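Glutathione s-transferase III (Zea mays, PDB 1AW9) probably catalyses the conjugation of reduced glutathione to hydrophobic electrophiles, among them certain herbicides, as a phi-class transferase that forms homodimers. Local coordinates at residues H104-N109 with K141-Y146; F115-R120 with T178-L183; K4-P9 with V31-T36; M8-N13 with A208-P213; L85-A90 with E160-D165. All coordinates share one frame; numbering follows the deposited sequence.

Contact 1 of 5, residues H104-N109 with K141-Y146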
# COMPACT_ATOMS: atom_id res chain seq x y z
N HIS A 104 4.00 18.10 -11.69
CA HIS A 104 3.06 17.01 -11.57
C HIS A 104 3.35 15.70 -12.24
O HIS A 104 2.69 14.70 -11.94
CB HIS A 104 1.69 17.47 -12.00
CG HIS A 104 1.21 18.61 -11.18
ND1 HIS A 104 1.27 18.58 -9.79
CD2 HIS A 104 0.80 19.85 -11.52
CE1 HIS A 104 0.92 19.77 -9.32
NE2 HIS A 104 0.64 20.56 -10.34
N HIS A 105 4.30 15.67 -13.17
CA HIS A 105 4.61 14.42 -13.84
C HIS A 105 6.00 13.94 -13.72
O HIS A 105 6.23 12.74 -13.62
CB HIS A 105 4.27 14.52 -15.31
CG HIS A 105 2.82 14.63 -15.53
ND1 HIS A 105 2.18 15.84 -15.65
CD2 HIS A 105 1.86 13.68 -15.54
CE1 HIS A 105 0.89 15.64 -15.71
NE2 HIS A 105 0.66 14.34 -15.65
N PHE A 106 6.94 14.85 -13.77
CA PHE A 106 8.33 14.48 -13.68
C PHE A 106 8.73 14.32 -12.22
O PHE A 106 9.13 13.23 -11.79
CB PHE A 106 9.19 15.54 -14.41
CG PHE A 106 10.67 15.28 -14.34
CD1 PHE A 106 11.28 14.41 -15.25
CD2 PHE A 106 11.44 15.84 -13.33
CE1 PHE A 106 12.65 14.10 -15.13
CE2 PHE A 106 12.81 15.53 -13.21
CZ PHE A 106 13.40 14.65 -14.11
N TYR A 107 8.54 15.37 -11.45
CA TYR A 107 8.95 15.31 -10.06
C TYR A 107 8.41 14.12 -9.25
O TYR A 107 9.19 13.32 -8.73
CB TYR A 107 8.66 16.64 -9.32
CG TYR A 107 9.10 16.61 -7.87
CD1 TYR A 107 10.44 16.58 -7.55
CD2 TYR A 107 8.17 16.53 -6.85
CE1 TYR A 107 10.87 16.45 -6.23
CE2 TYR A 107 8.58 16.40 -5.50
CZ TYR A 107 9.95 16.36 -5.20
OH TYR A 107 10.44 16.20 -3.89
N PRO A 108 7.08 13.94 -9.22
CA PRO A 108 6.52 12.82 -8.45
C PRO A 108 7.02 11.43 -8.83
O PRO A 108 6.83 10.50 -8.08
CB PRO A 108 5.02 12.96 -8.66
CG PRO A 108 4.85 14.42 -9.05
CD PRO A 108 6.01 14.59 -10.00
N ASN A 109 7.60 11.30 -10.00
CA ASN A 109 8.12 10.01 -10.42
C ASN A 109 9.62 9.95 -10.28
O ASN A 109 10.16 8.89 -9.94
CB ASN A 109 7.66 9.70 -11.84
CG ASN A 109 6.19 9.43 -11.90
OD1 ASN A 109 5.72 8.49 -11.28
ND2 ASN A 109 5.43 10.28 -12.60
N LYS A 141 6.88 6.62 -19.38
CA LYS A 141 5.77 7.15 -20.18
C LYS A 141 5.84 8.67 -20.26
O LYS A 141 5.54 9.28 -21.29
CB LYS A 141 4.42 6.78 -19.60
CG LYS A 141 4.27 5.36 -19.19
CD LYS A 141 4.30 4.44 -20.38
CE LYS A 141 4.55 3.00 -19.93
NZ LYS A 141 5.94 2.83 -19.38
N VAL A 142 6.16 9.30 -19.13
CA VAL A 142 6.30 10.74 -19.06
C VAL A 142 7.44 11.19 -20.00
O VAL A 142 7.25 12.12 -20.79
CB VAL A 142 6.53 11.22 -17.58
CG1 VAL A 142 7.02 12.70 -17.51
CG2 VAL A 142 5.26 11.11 -16.82
N LEU A 143 8.59 10.52 -19.95
CA LEU A 143 9.72 10.88 -20.81
C LEU A 143 9.51 10.60 -22.32
O LEU A 143 10.21 11.16 -23.16
CB LEU A 143 11.03 10.29 -20.27
CG LEU A 143 11.56 10.88 -18.94
CD1 LEU A 143 12.83 10.20 -18.47
CD2 LEU A 143 11.81 12.33 -19.02
N ASP A 144 8.51 9.79 -22.67
CA ASP A 144 8.17 9.52 -24.07
C ASP A 144 7.49 10.76 -24.62
O ASP A 144 7.56 11.03 -25.80
CB ASP A 144 7.20 8.35 -24.20
CG ASP A 144 7.89 7.02 -24.07
OD1 ASP A 144 9.12 6.92 -24.20
OD2 ASP A 144 7.18 6.04 -23.80
N VAL A 145 6.77 11.46 -23.75
CA VAL A 145 6.11 12.70 -24.14
C VAL A 145 7.14 13.83 -24.26
O VAL A 145 7.01 14.70 -25.11
CB VAL A 145 4.94 13.08 -23.20
CG1 VAL A 145 4.37 14.44 -23.62
CG2 VAL A 145 3.84 11.98 -23.25
N TYR A 146 8.15 13.84 -23.40
CA TYR A 146 9.21 14.83 -23.45
C TYR A 146 9.97 14.60 -24.76
O TYR A 146 10.37 15.53 -25.44
CB TYR A 146 10.20 14.65 -22.28
CG TYR A 146 9.83 15.33 -20.98
CD1 TYR A 146 8.63 15.05 -20.33
CD2 TYR A 146 10.70 16.25 -20.38
CE1 TYR A 146 8.31 15.64 -19.10
CE2 TYR A 146 10.38 16.86 -19.16
CZ TYR A 146 9.18 16.55 -18.53
OH TYR A 146 8.84 17.21 -17.39

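Contact 2 of 5, residues F115-R120 with T178-L183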
# COMPACT_ATOMS: atom_id res chain seq x y z
N PHE A 115 15.07 8.52 -4.21
CA PHE A 115 14.97 8.13 -2.83
C PHE A 115 15.25 6.65 -2.55
O PHE A 115 15.94 6.32 -1.59
CB PHE A 115 13.61 8.46 -2.27
CG PHE A 115 13.42 7.87 -0.94
CD1 PHE A 115 14.16 8.35 0.13
CD2 PHE A 115 12.63 6.73 -0.78
CE1 PHE A 115 14.15 7.70 1.34
CE2 PHE A 115 12.61 6.07 0.43
CZ PHE A 115 13.38 6.56 1.50
N GLN A 116 14.63 5.76 -3.31
CA GLN A 116 14.84 4.34 -3.13
C GLN A 116 16.23 3.85 -3.57
O GLN A 116 16.82 2.97 -2.94
CB GLN A 116 13.78 3.56 -3.92
CG GLN A 116 12.39 3.75 -3.45
CD GLN A 116 12.17 3.12 -2.13
OE1 GLN A 116 12.82 2.14 -1.78
NE2 GLN A 116 11.27 3.67 -1.36
N LEU A 117 16.75 4.39 -4.67
CA LEU A 117 18.01 3.93 -5.21
C LEU A 117 19.27 4.61 -4.69
O LEU A 117 20.36 4.04 -4.81
CB LEU A 117 17.98 3.99 -6.76
CG LEU A 117 16.84 3.26 -7.47
CD1 LEU A 117 16.72 3.71 -8.92
CD2 LEU A 117 17.08 1.78 -7.38
N LEU A 118 19.14 5.82 -4.14
CA LEU A 118 20.29 6.58 -3.61
C LEU A 118 20.31 6.81 -2.11
O LEU A 118 21.32 6.55 -1.46
CB LEU A 118 20.40 7.93 -4.28
CG LEU A 118 20.97 7.92 -5.68
CD1 LEU A 118 21.02 9.34 -6.18
CD2 LEU A 118 22.37 7.32 -5.64
N VAL A 119 19.20 7.32 -1.58
CA VAL A 119 19.07 7.63 -0.16
C VAL A 119 18.99 6.42 0.78
O VAL A 119 19.76 6.30 1.73
CB VAL A 119 17.83 8.51 0.07
CG1 VAL A 119 17.69 8.89 1.57
CG2 VAL A 119 17.91 9.75 -0.85
N ARG A 120 18.03 5.53 0.52
CA ARG A 120 17.85 4.34 1.35
C ARG A 120 19.07 3.50 1.56
O ARG A 120 19.32 3.07 2.68
CB ARG A 120 16.70 3.47 0.84
CG ARG A 120 15.39 4.16 1.02
CD ARG A 120 14.27 3.20 0.94
NE ARG A 120 14.33 2.26 2.05
CZ ARG A 120 13.72 1.09 2.05
NH1 ARG A 120 12.99 0.70 1.00
NH2 ARG A 120 13.85 0.28 3.10
N THR A 178 21.83 6.84 -10.87
CA THR A 178 21.14 5.62 -10.48
C THR A 178 21.15 4.64 -11.63
O THR A 178 21.45 4.98 -12.78
CB THR A 178 19.61 5.84 -10.16
OG1 THR A 178 18.89 6.08 -11.37
CG2 THR A 178 19.38 6.98 -9.24
N PRO A 179 20.74 3.41 -11.33
CA PRO A 179 20.66 2.36 -12.35
C PRO A 179 19.53 2.70 -13.32
O PRO A 179 19.26 1.93 -14.22
CB PRO A 179 20.26 1.13 -11.53
CG PRO A 179 20.87 1.40 -10.18
CD PRO A 179 20.64 2.86 -9.97
N LYS A 180 18.77 3.76 -13.07
CA LYS A 180 17.70 4.11 -13.97
C LYS A 180 18.10 5.25 -14.83
O LYS A 180 17.26 5.87 -15.47
CB LYS A 180 16.42 4.45 -13.23
CG LYS A 180 15.80 3.29 -12.52
CD LYS A 180 15.47 2.17 -13.48
CE LYS A 180 14.95 0.95 -12.77
NZ LYS A 180 14.49 -0.13 -13.71
N ALA A 181 19.39 5.56 -14.88
CA ALA A 181 19.84 6.65 -15.73
C ALA A 181 19.43 6.35 -17.18
O ALA A 181 19.19 7.27 -17.96
CB ALA A 181 21.35 6.81 -15.62
N GLY A 182 19.28 5.08 -17.54
CA GLY A 182 18.88 4.73 -18.88
C GLY A 182 17.57 5.33 -19.40
O GLY A 182 17.39 5.46 -20.60
N LEU A 183 16.66 5.70 -18.51
CA LEU A 183 15.38 6.28 -18.93
C LEU A 183 15.65 7.54 -19.75
O LEU A 183 14.94 7.84 -20.71
CB LEU A 183 14.51 6.59 -17.70
CG LEU A 183 14.04 5.34 -16.92
CD1 LEU A 183 13.51 5.73 -15.56
CD2 LEU A 183 12.99 4.59 -17.72

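Contact 3 of 5, residues K4-P9 with V31-T36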
# COMPACT_ATOMS: atom_id res chain seq x y z
N LYS A 4 20.11 33.76 1.88
CA LYS A 4 20.37 32.60 2.75
C LYS A 4 19.44 31.45 2.34
O LYS A 4 18.21 31.60 2.32
CB LYS A 4 20.19 32.92 4.23
CG LYS A 4 21.23 33.86 4.80
CD LYS A 4 21.21 33.90 6.34
CE LYS A 4 21.87 32.63 6.94
NZ LYS A 4 21.85 32.53 8.45
N LEU A 5 20.04 30.34 1.93
CA LEU A 5 19.31 29.15 1.49
C LEU A 5 19.46 28.13 2.58
O LEU A 5 20.55 27.62 2.80
CB LEU A 5 19.89 28.58 0.17
CG LEU A 5 19.24 27.33 -0.44
CD1 LEU A 5 17.74 27.55 -0.60
CD2 LEU A 5 19.85 27.03 -1.79
N TYR A 6 18.36 27.87 3.28
CA TYR A 6 18.34 26.91 4.37
C TYR A 6 18.12 25.48 3.90
O TYR A 6 17.13 25.17 3.25
CB TYR A 6 17.25 27.31 5.36
CG TYR A 6 17.62 28.50 6.20
CD1 TYR A 6 18.46 28.36 7.32
CD2 TYR A 6 17.19 29.80 5.86
CE1 TYR A 6 18.86 29.45 8.08
CE2 TYR A 6 17.59 30.91 6.62
CZ TYR A 6 18.42 30.73 7.72
OH TYR A 6 18.85 31.81 8.46
N GLY A 7 19.06 24.59 4.21
CA GLY A 7 18.90 23.21 3.82
C GLY A 7 20.20 22.49 3.69
O GLY A 7 21.27 23.07 3.78
N MET A 8 20.10 21.19 3.48
CA MET A 8 21.26 20.33 3.30
C MET A 8 21.74 20.48 1.87
O MET A 8 20.94 20.38 0.94
CB MET A 8 20.82 18.88 3.45
CG MET A 8 21.24 18.17 4.71
SD MET A 8 20.80 16.44 4.43
CE MET A 8 22.50 15.61 3.98
N PRO A 9 23.05 20.70 1.67
CA PRO A 9 23.55 20.84 0.29
C PRO A 9 23.38 19.60 -0.62
O PRO A 9 23.49 19.70 -1.84
CB PRO A 9 25.03 21.22 0.48
CG PRO A 9 25.34 20.82 1.90
CD PRO A 9 24.07 21.12 2.64
N VAL A 31 22.73 27.45 4.16
CA VAL A 31 22.78 27.19 5.60
C VAL A 31 22.07 25.91 6.02
O VAL A 31 20.86 25.81 5.88
CB VAL A 31 22.06 28.29 6.39
CG1 VAL A 31 22.41 28.17 7.87
CG2 VAL A 31 22.33 29.65 5.81
N PRO A 32 22.82 24.91 6.52
CA PRO A 32 22.20 23.65 6.97
C PRO A 32 21.51 23.91 8.31
O PRO A 32 22.02 24.69 9.11
CB PRO A 32 23.40 22.70 7.13
CG PRO A 32 24.36 23.22 6.10
CD PRO A 32 24.26 24.72 6.30
N VAL A 33 20.33 23.33 8.51
CA VAL A 33 19.56 23.54 9.73
C VAL A 33 19.04 22.29 10.40
O VAL A 33 18.81 21.26 9.77
CB VAL A 33 18.34 24.49 9.53
CG1 VAL A 33 18.79 25.94 9.62
CG2 VAL A 33 17.62 24.21 8.20
N ASP A 34 18.91 22.41 11.71
CA ASP A 34 18.39 21.34 12.55
C ASP A 34 16.89 21.56 12.52
O ASP A 34 16.39 22.56 13.05
CB ASP A 34 18.91 21.51 13.98
CG ASP A 34 18.66 20.28 14.84
OD1 ASP A 34 17.51 20.11 15.31
OD2 ASP A 34 19.62 19.52 15.08
N LEU A 35 16.18 20.65 11.86
CA LEU A 35 14.71 20.73 11.73
C LEU A 35 14.00 20.45 13.05
O LEU A 35 13.15 21.22 13.51
CB LEU A 35 14.23 19.74 10.67
CG LEU A 35 13.74 20.38 9.38
CD1 LEU A 35 14.70 21.47 8.94
CD2 LEU A 35 13.61 19.31 8.34
N THR A 36 14.34 19.30 13.63
CA THR A 36 13.76 18.87 14.89
C THR A 36 14.82 18.06 15.64
O THR A 36 14.70 17.85 16.85
CB THR A 36 12.52 17.97 14.65
OG1 THR A 36 12.88 16.84 13.84
CG2 THR A 36 11.37 18.76 13.97

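Contact 4 of 5, residues M8-N13 with A208-P213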
# COMPACT_ATOMS: atom_id res chain seq x y z
N MET A 8 20.10 21.19 3.48
CA MET A 8 21.26 20.33 3.30
C MET A 8 21.74 20.48 1.87
O MET A 8 20.94 20.38 0.94
CB MET A 8 20.82 18.88 3.45
CG MET A 8 21.24 18.17 4.71
SD MET A 8 20.80 16.44 4.43
CE MET A 8 22.50 15.61 3.98
N PRO A 9 23.05 20.70 1.67
CA PRO A 9 23.55 20.84 0.29
C PRO A 9 23.38 19.60 -0.62
O PRO A 9 23.49 19.70 -1.84
CB PRO A 9 25.03 21.22 0.48
CG PRO A 9 25.34 20.82 1.90
CD PRO A 9 24.07 21.12 2.64
N LEU A 10 23.05 18.44 -0.04
CA LEU A 10 22.87 17.22 -0.83
C LEU A 10 21.45 17.00 -1.32
O LEU A 10 21.23 16.22 -2.24
CB LEU A 10 23.32 16.00 -0.04
CG LEU A 10 24.85 15.91 -0.02
CD1 LEU A 10 25.29 14.80 0.92
CD2 LEU A 10 25.38 15.68 -1.43
N SER A 11 20.50 17.65 -0.68
CA SER A 11 19.11 17.52 -1.04
C SER A 11 18.83 18.12 -2.43
O SER A 11 18.97 19.34 -2.63
CB SER A 11 18.26 18.18 0.02
OG SER A 11 17.16 18.84 -0.56
N PRO A 12 18.34 17.29 -3.38
CA PRO A 12 18.05 17.78 -4.73
C PRO A 12 17.06 18.95 -4.76
O PRO A 12 17.00 19.70 -5.74
CB PRO A 12 17.47 16.54 -5.44
CG PRO A 12 18.06 15.39 -4.73
CD PRO A 12 18.01 15.85 -3.26
N ASN A 13 16.27 19.09 -3.72
CA ASN A 13 15.30 20.16 -3.71
C ASN A 13 16.03 21.45 -3.36
O ASN A 13 15.61 22.53 -3.79
CB ASN A 13 14.13 19.82 -2.78
CG ASN A 13 13.16 18.81 -3.41
OD1 ASN A 13 12.86 18.88 -4.59
ND2 ASN A 13 12.71 17.83 -2.62
N ALA A 208 29.42 21.60 -8.86
CA ALA A 208 30.67 21.76 -8.13
C ALA A 208 30.48 21.92 -6.62
O ALA A 208 31.34 21.49 -5.83
CB ALA A 208 31.42 22.95 -8.67
N ALA A 209 29.38 22.55 -6.23
CA ALA A 209 29.06 22.77 -4.82
C ALA A 209 28.46 21.58 -4.03
O ALA A 209 28.47 21.59 -2.81
CB ALA A 209 28.16 24.01 -4.68
N ILE A 210 27.95 20.55 -4.71
CA ILE A 210 27.36 19.41 -4.01
C ILE A 210 28.48 18.62 -3.34
O ILE A 210 29.39 18.12 -4.02
CB ILE A 210 26.60 18.46 -4.96
CG1 ILE A 210 25.54 19.23 -5.76
CG2 ILE A 210 25.91 17.37 -4.15
CD1 ILE A 210 24.99 18.44 -6.94
N PRO A 211 28.41 18.47 -2.00
CA PRO A 211 29.38 17.75 -1.15
C PRO A 211 29.29 16.24 -1.35
O PRO A 211 29.11 15.49 -0.38
CB PRO A 211 28.94 18.13 0.26
CG PRO A 211 27.48 18.16 0.12
CD PRO A 211 27.26 18.90 -1.19
N LEU A 212 29.42 15.81 -2.62
CA LEU A 212 29.33 14.39 -2.98
C LEU A 212 30.51 13.59 -2.46
O LEU A 212 31.67 13.95 -2.68
CB LEU A 212 29.15 14.21 -4.50
CG LEU A 212 27.75 13.95 -5.10
CD1 LEU A 212 26.68 13.73 -4.04
CD2 LEU A 212 27.35 15.07 -6.04
N PRO A 213 30.24 12.48 -1.78
CA PRO A 213 31.32 11.66 -1.24
C PRO A 213 32.23 11.06 -2.30
O PRO A 213 31.91 11.04 -3.50
CB PRO A 213 30.58 10.60 -0.44
CG PRO A 213 29.29 10.41 -1.23
CD PRO A 213 28.92 11.84 -1.55

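Contact 5 of 5, residues L85-A90 with E160-D165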
# COMPACT_ATOMS: atom_id res chain seq x y z
N LEU A 85 15.62 33.77 -17.16
CA LEU A 85 14.92 32.48 -17.06
C LEU A 85 13.47 32.62 -17.49
O LEU A 85 12.77 31.62 -17.70
CB LEU A 85 15.06 31.88 -15.65
CG LEU A 85 16.48 31.51 -15.22
CD1 LEU A 85 16.49 31.23 -13.76
CD2 LEU A 85 17.03 30.36 -15.99
N LEU A 86 13.02 33.85 -17.68
CA LEU A 86 11.67 34.08 -18.14
C LEU A 86 11.69 35.00 -19.38
O LEU A 86 11.19 36.13 -19.32
CB LEU A 86 10.82 34.67 -17.00
CG LEU A 86 10.51 33.79 -15.77
CD1 LEU A 86 10.07 34.66 -14.61
CD2 LEU A 86 9.46 32.75 -16.08
N PRO A 87 12.28 34.53 -20.51
CA PRO A 87 12.37 35.30 -21.75
C PRO A 87 11.00 35.61 -22.30
O PRO A 87 10.13 34.75 -22.29
CB PRO A 87 13.08 34.34 -22.70
CG PRO A 87 13.90 33.50 -21.80
CD PRO A 87 12.92 33.21 -20.71
N ALA A 88 10.81 36.83 -22.78
CA ALA A 88 9.53 37.21 -23.37
C ALA A 88 9.48 36.64 -24.80
O ALA A 88 8.45 36.70 -25.49
CB ALA A 88 9.36 38.72 -23.37
N THR A 89 10.61 36.09 -25.23
CA THR A 89 10.73 35.46 -26.54
C THR A 89 10.23 34.01 -26.47
O THR A 89 9.89 33.41 -27.50
CB THR A 89 12.20 35.47 -27.02
OG1 THR A 89 13.07 35.22 -25.90
CG2 THR A 89 12.54 36.82 -27.68
N ALA A 90 10.23 33.43 -25.26
CA ALA A 90 9.77 32.05 -25.07
C ALA A 90 8.25 32.04 -25.18
O ALA A 90 7.61 33.07 -24.95
CB ALA A 90 10.22 31.52 -23.71
N GLU A 160 14.87 28.86 -26.46
CA GLU A 160 15.75 29.21 -25.36
C GLU A 160 15.51 28.48 -24.07
O GLU A 160 14.41 27.99 -23.81
CB GLU A 160 15.69 30.71 -25.09
CG GLU A 160 14.29 31.31 -25.18
CD GLU A 160 14.09 32.14 -26.44
OE1 GLU A 160 15.10 32.68 -26.96
OE2 GLU A 160 12.92 32.25 -26.90
N PHE A 161 16.57 28.42 -23.28
CA PHE A 161 16.59 27.78 -21.98
C PHE A 161 15.82 28.72 -21.03
O PHE A 161 16.08 29.92 -20.98
CB PHE A 161 18.04 27.59 -21.56
CG PHE A 161 18.22 27.11 -20.15
CD1 PHE A 161 18.31 28.03 -19.10
CD2 PHE A 161 18.39 25.76 -19.89
CE1 PHE A 161 18.59 27.61 -17.82
CE2 PHE A 161 18.68 25.32 -18.58
CZ PHE A 161 18.78 26.24 -17.56
N THR A 162 14.81 28.17 -20.36
CA THR A 162 14.01 28.96 -19.45
C THR A 162 13.95 28.27 -18.09
O THR A 162 14.65 27.28 -17.85
CB THR A 162 12.55 29.18 -19.98
OG1 THR A 162 11.88 27.92 -20.10
CG2 THR A 162 12.56 29.88 -21.34
N LEU A 163 13.14 28.84 -17.20
CA LEU A 163 12.93 28.33 -15.86
C LEU A 163 12.42 26.88 -15.95
O LEU A 163 12.83 26.02 -15.16
CB LEU A 163 11.90 29.21 -15.15
CG LEU A 163 11.62 28.93 -13.67
CD1 LEU A 163 12.88 29.14 -12.82
CD2 LEU A 163 10.48 29.83 -13.20
N ALA A 164 11.55 26.61 -16.92
CA ALA A 164 11.01 25.27 -17.12
C ALA A 164 12.12 24.22 -17.18
O ALA A 164 12.00 23.18 -16.52
CB ALA A 164 10.13 25.22 -18.37
N ASP A 165 13.21 24.50 -17.89
CA ASP A 165 14.31 23.51 -18.01
C ASP A 165 15.15 23.42 -16.74
O ASP A 165 15.54 22.33 -16.33
CB ASP A 165 15.24 23.80 -19.20
CG ASP A 165 14.47 24.13 -20.47
OD1 ASP A 165 14.14 25.30 -20.64
OD2 ASP A 165 14.15 23.25 -21.29

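Contact 1 of 5, residues H104-N109 with K141-Y146
F106 holds CG anti to its backbone N (chi1 178°), and Y146 holds CG anti to its carbonyl carbon (chi1 -86°), torsions that start the two side chains off to lie crosswise. The Y146 hydroxyl is the part that arrives: OH lies 3.4 Å from F106 CB. That oxygen is not left to apolar company, since it also hydrogen-bonds to H168, and tyrosine suits the site by joining an aromatic shaft to a polar tip. L143 reaches the edge of the F106 ring, CD2 standing 4.3 Å from CD1. V142, short and branched, spreads both methyls against H105; its CG2 is 3.9 Å from H105 CB and 3.7 Å from H105 O. P108 has no N-H, and N109 N bonds to F106 O instead of H105 O; the N109 side chain takes H105 O in its place, ND2 at 2.8 Å (160°). The H105 ring meanwhile stacks on F51 of the second subunit, and its NE2 bonds to Q53 OE1 there. Roughly antiparallel, with segment axes 10.0 Å apart, helices 92-122 and 129-152 pack here as in the all-helical C-terminal domain of glutathione transferases.

Contact 2 of 5, residues F115-R120 with T178-L183
L117 and T178 lie crosswise, the leucine of the helix pointing its CD1 methyl into the bend of the opposing turn. That one methyl touches all three residues at the start of the turn: K180 CG at 3.7 Å, T178 CB at 3.8 Å and P179 CD at 4.1 Å. K180 also lies athwart L117, giving the leucine its aliphatic CG while the rest of the lysine leads away. L118 meets the threonine methyl, CG to T178 CG2 at 4.0 Å, again crosswise. T178 thus serves both leucines with carbon and keeps its oxygen for the backbone. With OG1 in the crowded position between backbone N and carbonyl carbon (chi1 72°), it accepts K180 N at 2.9 Å, an ST turn set within the type I turn T178-A181, and it also bonds to L175 O. An alanine here would probably leave K180 N and L175 O without their side-chain partner and open a gap beside L118 where the methyl had been. The turn joins helix 169-176 to helix 182-185 and lies against helix 92-122, with V132 of helix 129-152 touching K180.

Contact 3 of 5, residues K4-P9 with V31-T36
Y6 and V31 pair in parallel register, their CA atoms 4.6 Å apart, with V31 N bonded to L5 O (2.6 Å) and G7 N bonded to V31 O (2.7 Å), the second donor standing above the carbonyl plane. G7 follows the bridge at phi 155° and psi 173°, where any CB would be jammed against the carbonyl oxygen of Y6. The side chains of Y6 and V31 run alongside each other with the same heading: V31 CG2 sits over one face of the tyrosine ring, offset toward its rim, and V31 CB is 3.7 Å from CD1. V33 comes crosswise to the ring's edge instead, CG1 being 3.4 Å from CD1 of Y6. A beta-branched valine fits both places, since it is wide close to the backbone. K4 passes V31 with its CE against CG2, its chain bent at chi3 (76°), and donates from NZ to the Y6 hydroxyl at 3.1 Å. Further along, the rings of P9 and P32 meet athwart, P9 CD lying 4.1 Å from P32 CG. Strand 3-6, helix 12-23 and strand 28-31 make a beta-alpha-beta crossover, the opening unit of the thioredoxin-like domain.

Contact 4 of 5, residues M8-N13 with A208-P213
L10 brings its CD2 methyl up to two side chains of the C-terminal tail, I210 CG2 at 3.2 Å, tight for two carbons, and L212 CD1 at 3.5 Å. Its CG, anti to the carbonyl carbon (chi1 -76°), presses on P211, 3.5 Å from CG of the proline ring, and the two side chains pass with opposite headings. P9 adds a second ring to the contact: its CB is 3.6 Å from P211 CD, and the two prolines lie crosswise. Leucine suits the middle of this group because its forked end can meet three neighbours while its stem lies against the proline. An alanine here would probably strip I210 and L212 of their shared methyl partner and open a gap beside the P211 ring. Behind these side chains the backbone is bent on both sides. A type I turn from M8 to S11, closed by S11 N to M8 O at 3.2 Å, presents P9 and L10 together, while an inverse gamma turn centred on P211 brings L212 N to I210 O at 2.7 Å. In the glutathione transferase fold, this places the chain's tail across the loop between the first strand and the first helix. One step out, S11 is the N-cap of helix 12-23, though its OG bond to N13 N is weak; OG also accepts from V14 N. S11, P12 and N13 probably bind glutathione, as in a close relative. N13 ND2 bonds to Y107 OH of its own chain and to L123 O of the third subunit, and P12 O bonds to S170 OG.

Contact 5 of 5, residues L85-A90 with E160-D165
L85 O receives the backbone N of L163 at 2.8 Å, in the carbonyl plane and on a lone pair, and T162 CB packs against the same oxygen at 3.3 Å. The bond ties the loop 85-90 to the first turn of helix 163-166. T162 sits just before that helix as its N-cap, and with D165 it forms a capping box: T162 N points almost straight (177°) at D165 OD1, 3.0 Å away, on the anti side of the carboxylate. The return bond, from A164 N to T162 OG1, is weak. Threonine suits the place because its hydroxyl can cap while its methyl packs; with chi1 62° OG1 lies between backbone N and carbonyl carbon, and CG2 is left to meet the loop. There CG2 meets P87 CD at 3.4 Å, a tight fit, and A90 CB at 3.7 Å. Beside them L85 and F161 run alongside with the same heading, L85 CD2 being 3.7 Å from F161 CE1. L86 and L163 touch through their CD2 methyls, 4.2 Å apart. Toward the exposed end, E160 passes P87 with the opposite heading, and its OE2 accepts a weak hydrogen bond from T89 OG1. The D165 carboxylate, which accepts from three N-H groups (T162, L156 and W193) in the first turn of a helix, is likely to remain negative, countering the positive end of the helix dipole. Such a capping box is familiar in glutathione transferases; here the polar bonds fix the helix start and the carbon contacts fit the loop to it.

In the fold
Contact 1 is the buried one, while contacts 2, 3 and 5 are partly buried and contact 4 lies at the surface. Contacts 1 and 2 both draw on helix 92-122 and touch through L143 and L183; neither has a hydrogen bond between its segments. Contacts 3 and 5 do, mainly through backbone groups at a strand pair and a helix start. Contact 4 shares M8 and P9 with contact 3 but joins its segments by apolar packing of proline, leucine and isoleucine, and it reaches contact 1 through N13 and Y107. Contact 5 lies on the far side of the chain's centre from contacts 3 and 4, and no other subunit touches it, whereas contacts 2, 3 and 4 all meet the third subunit.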